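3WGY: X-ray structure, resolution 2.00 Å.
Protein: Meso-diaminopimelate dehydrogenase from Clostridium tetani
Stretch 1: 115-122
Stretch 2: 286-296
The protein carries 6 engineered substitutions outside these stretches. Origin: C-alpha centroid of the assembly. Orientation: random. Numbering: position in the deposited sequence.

Stretch 1, residues 115-122: NISLISTG
Stretch 2, residues 286-296: AYSRAIYKLSK

A short strand, 116-118, lies against the helix that includes 286-296 and begins earlier in the chain, and runs nearly antiparallel to it: the N-to-C directions differ by 158° and the axes approach to 9.1 Å. The register runs in the order that direction requires. The CA of Ile116 sits 6.2 Å from the CA of Ser295, Leu118 CA 7.1 Å from Ile291 CA, and Thr121 CA 7.9 Å from Tyr287 CA, so the CA spacing widens toward Tyr287.

Alternation sets the strand's pattern. With extended backbone angles (-124/140, -129/125, -97/120), Ile116 and Leu118 point toward the helix while Ser117 points away. The helix answers with Tyr287, Ile291 and Leu294, spaced by four and three residues, and Ser295 set sideways. Backbone bonds such as Ile291 N to Tyr287 O, 3.0 Å, and Ser295 N to Ile291 O, 2.7 Å, keep that spacing.

Ile116 (t, t) is the main bump, fitted among three helix residues: its CG2 meets Ile291 CG2 at 3.7 Å and Ser295 CB at 3.7 Å, while its CD1 reaches Leu294 CB at 3.8 Å. Ser295 (p), its CA-to-CB bond set sideways, offers its CB to Ile116 while its OG hydrogen-bonds back to Tyr292 O at 2.6 Å. Ile291 (m, m) lies between the strand's two apolar residues, sending CD1 to Leu118 CB at 3.4 Å. Leu118 (t, p) in turn sets CD2 3.5 Å from Tyr287 CB.

Past the strand, Ser120 takes positive phi and psi (55/48), and Thr121 (t) again faces the helix. Its OG1 lies over one face of the Tyr287 ring (chi1 -90°, chi2 -82°), 3.3 Å from CD2, buried without a hydrogen-bonding partner. No hydrogen bond crosses the contact; apolar packing dominates the 353 Å² buried.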

# COMPACT_ATOMS: atom_id res chain seq x y z
N ASN B 115 -12.26 3.72 -26.04
CA ASN B 115 -11.52 2.71 -25.28
C ASN B 115 -10.91 3.32 -24.04
O ASN B 115 -10.96 4.54 -23.84
CB ASN B 115 -10.40 2.13 -26.14
CG ASN B 115 -10.92 1.33 -27.32
OD1 ASN B 115 -10.28 1.27 -28.37
ND2 ASN B 115 -12.07 0.70 -27.14
N ILE B 116 -10.31 2.49 -23.20
CA ILE B 116 -9.67 2.98 -21.99
C ILE B 116 -8.23 2.52 -22.00
O ILE B 116 -7.93 1.40 -22.40
CB ILE B 116 -10.38 2.46 -20.71
CG1 ILE B 116 -9.54 2.79 -19.47
CG2 ILE B 116 -10.62 0.96 -20.82
CD1 ILE B 116 -10.23 2.46 -18.17
N SER B 117 -7.33 3.40 -21.57
CA SER B 117 -5.90 3.08 -21.55
C SER B 117 -5.26 3.36 -20.20
O SER B 117 -5.34 4.47 -19.69
CB SER B 117 -5.15 3.87 -22.62
OG SER B 117 -5.53 3.47 -23.92
N LEU B 118 -4.62 2.35 -19.64
CA LEU B 118 -3.93 2.51 -18.37
C LEU B 118 -2.45 2.75 -18.66
O LEU B 118 -1.79 1.93 -19.28
CB LEU B 118 -4.08 1.25 -17.51
CG LEU B 118 -3.16 1.21 -16.29
CD1 LEU B 118 -3.44 2.42 -15.40
CD2 LEU B 118 -3.37 -0.10 -15.51
N ILE B 119 -1.94 3.90 -18.23
CA ILE B 119 -0.54 4.21 -18.46
C ILE B 119 0.27 4.20 -17.16
O ILE B 119 -0.27 4.37 -16.07
CB ILE B 119 -0.35 5.60 -19.09
CG1 ILE B 119 -0.61 6.68 -18.04
CG2 ILE B 119 -1.33 5.79 -20.26
CD1 ILE B 119 -0.07 8.04 -18.41
N SER B 120 1.57 3.98 -17.31
CA SER B 120 2.52 3.99 -16.20
C SER B 120 2.26 3.10 -14.99
O SER B 120 2.35 3.56 -13.85
CB SER B 120 2.70 5.44 -15.73
OG SER B 120 3.13 6.28 -16.79
N THR B 121 1.95 1.83 -15.22
CA THR B 121 1.76 0.92 -14.10
C THR B 121 3.03 0.06 -13.99
O THR B 121 3.89 0.08 -14.88
CB THR B 121 0.50 0.03 -14.29
OG1 THR B 121 0.26 -0.70 -13.08
CG2 THR B 121 0.67 -0.93 -15.43
N GLY B 122 3.16 -0.67 -12.89
CA GLY B 122 4.34 -1.49 -12.65
C GLY B 122 4.71 -1.23 -11.20
O GLY B 122 3.82 -0.89 -10.41
N ALA B 286 -2.41 -8.05 -13.29
CA ALA B 286 -3.44 -7.71 -12.31
C ALA B 286 -4.23 -6.48 -12.75
O ALA B 286 -5.46 -6.44 -12.65
CB ALA B 286 -2.83 -7.47 -10.95
N TYR B 287 -3.51 -5.47 -13.23
CA TYR B 287 -4.15 -4.25 -13.69
C TYR B 287 -4.97 -4.47 -14.96
O TYR B 287 -5.86 -3.68 -15.28
CB TYR B 287 -3.12 -3.14 -13.89
CG TYR B 287 -2.92 -2.34 -12.61
CD1 TYR B 287 -3.81 -1.31 -12.28
CD2 TYR B 287 -1.94 -2.69 -11.69
CE1 TYR B 287 -3.72 -0.66 -11.05
CE2 TYR B 287 -1.84 -2.04 -10.45
CZ TYR B 287 -2.74 -1.03 -10.14
OH TYR B 287 -2.70 -0.43 -8.90
N SER B 288 -4.69 -5.56 -15.68
CA SER B 288 -5.46 -5.88 -16.88
C SER B 288 -6.87 -6.25 -16.44
O SER B 288 -7.84 -5.93 -17.12
CB SER B 288 -4.84 -7.05 -17.64
OG SER B 288 -3.77 -6.60 -18.43
N ARG B 289 -6.96 -6.93 -15.30
CA ARG B 289 -8.26 -7.34 -14.78
C ARG B 289 -9.06 -6.09 -14.46
O ARG B 289 -10.26 -6.03 -14.73
CB ARG B 289 -8.10 -8.18 -13.51
CG ARG B 289 -9.44 -8.60 -12.91
CD ARG B 289 -9.30 -9.54 -11.72
NE ARG B 289 -8.63 -10.80 -12.06
CZ ARG B 289 -7.34 -11.05 -11.85
NH1 ARG B 289 -6.57 -10.13 -11.28
NH2 ARG B 289 -6.83 -12.22 -12.20
N ALA B 290 -8.40 -5.08 -13.90
CA ALA B 290 -9.06 -3.83 -13.54
C ALA B 290 -9.52 -3.04 -14.75
O ALA B 290 -10.61 -2.47 -14.74
CB ALA B 290 -8.12 -2.97 -12.71
N ILE B 291 -8.69 -2.99 -15.79
CA ILE B 291 -9.04 -2.25 -17.00
C ILE B 291 -10.21 -2.92 -17.69
O ILE B 291 -11.10 -2.26 -18.22
CB ILE B 291 -7.85 -2.15 -17.96
CG1 ILE B 291 -6.72 -1.37 -17.28
CG2 ILE B 291 -8.26 -1.47 -19.25
CD1 ILE B 291 -7.15 -0.04 -16.71
N TYR B 292 -10.20 -4.25 -17.70
CA TYR B 292 -11.27 -5.01 -18.31
C TYR B 292 -12.57 -4.63 -17.61
O TYR B 292 -13.57 -4.33 -18.26
CB TYR B 292 -11.02 -6.51 -18.15
CG TYR B 292 -12.21 -7.38 -18.48
CD1 TYR B 292 -13.17 -7.69 -17.52
CD2 TYR B 292 -12.39 -7.88 -19.77
CE1 TYR B 292 -14.29 -8.47 -17.83
CE2 TYR B 292 -13.50 -8.67 -20.10
CZ TYR B 292 -14.44 -8.95 -19.12
OH TYR B 292 -15.55 -9.72 -19.45
N LYS B 293 -12.55 -4.63 -16.28
CA LYS B 293 -13.73 -4.28 -15.50
C LYS B 293 -14.19 -2.87 -15.82
O LYS B 293 -15.36 -2.64 -16.10
CB LYS B 293 -13.43 -4.40 -14.00
CG LYS B 293 -13.01 -5.80 -13.58
CD LYS B 293 -12.95 -5.93 -12.07
CE LYS B 293 -12.53 -7.33 -11.66
NZ LYS B 293 -12.67 -7.54 -10.20
N LEU B 294 -13.26 -1.92 -15.80
CA LEU B 294 -13.59 -0.53 -16.10
C LEU B 294 -14.08 -0.34 -17.53
O LEU B 294 -14.93 0.51 -17.78
CB LEU B 294 -12.39 0.38 -15.84
CG LEU B 294 -12.08 0.71 -14.38
CD1 LEU B 294 -10.81 1.54 -14.32
CD2 LEU B 294 -13.24 1.48 -13.76
N SER B 295 -13.54 -1.12 -18.47
CA SER B 295 -13.96 -0.98 -19.86
C SER B 295 -15.43 -1.39 -20.00
O SER B 295 -16.18 -0.77 -20.75
CB SER B 295 -13.10 -1.85 -20.79
OG SER B 295 -13.37 -3.22 -20.63
N LYS B 296 -15.83 -2.43 -19.26
CA LYS B 296 -17.22 -2.90 -19.29
C LYS B 296 -18.18 -1.87 -18.68
O LYS B 296 -19.34 -1.77 -19.11
CB LYS B 296 -17.34 -4.22 -18.54
CG LYS B 296 -16.58 -5.37 -19.18
CD LYS B 296 -17.08 -5.62 -20.60
CE LYS B 296 -16.26 -6.69 -21.30
NZ LYS B 296 -16.66 -6.83 -22.72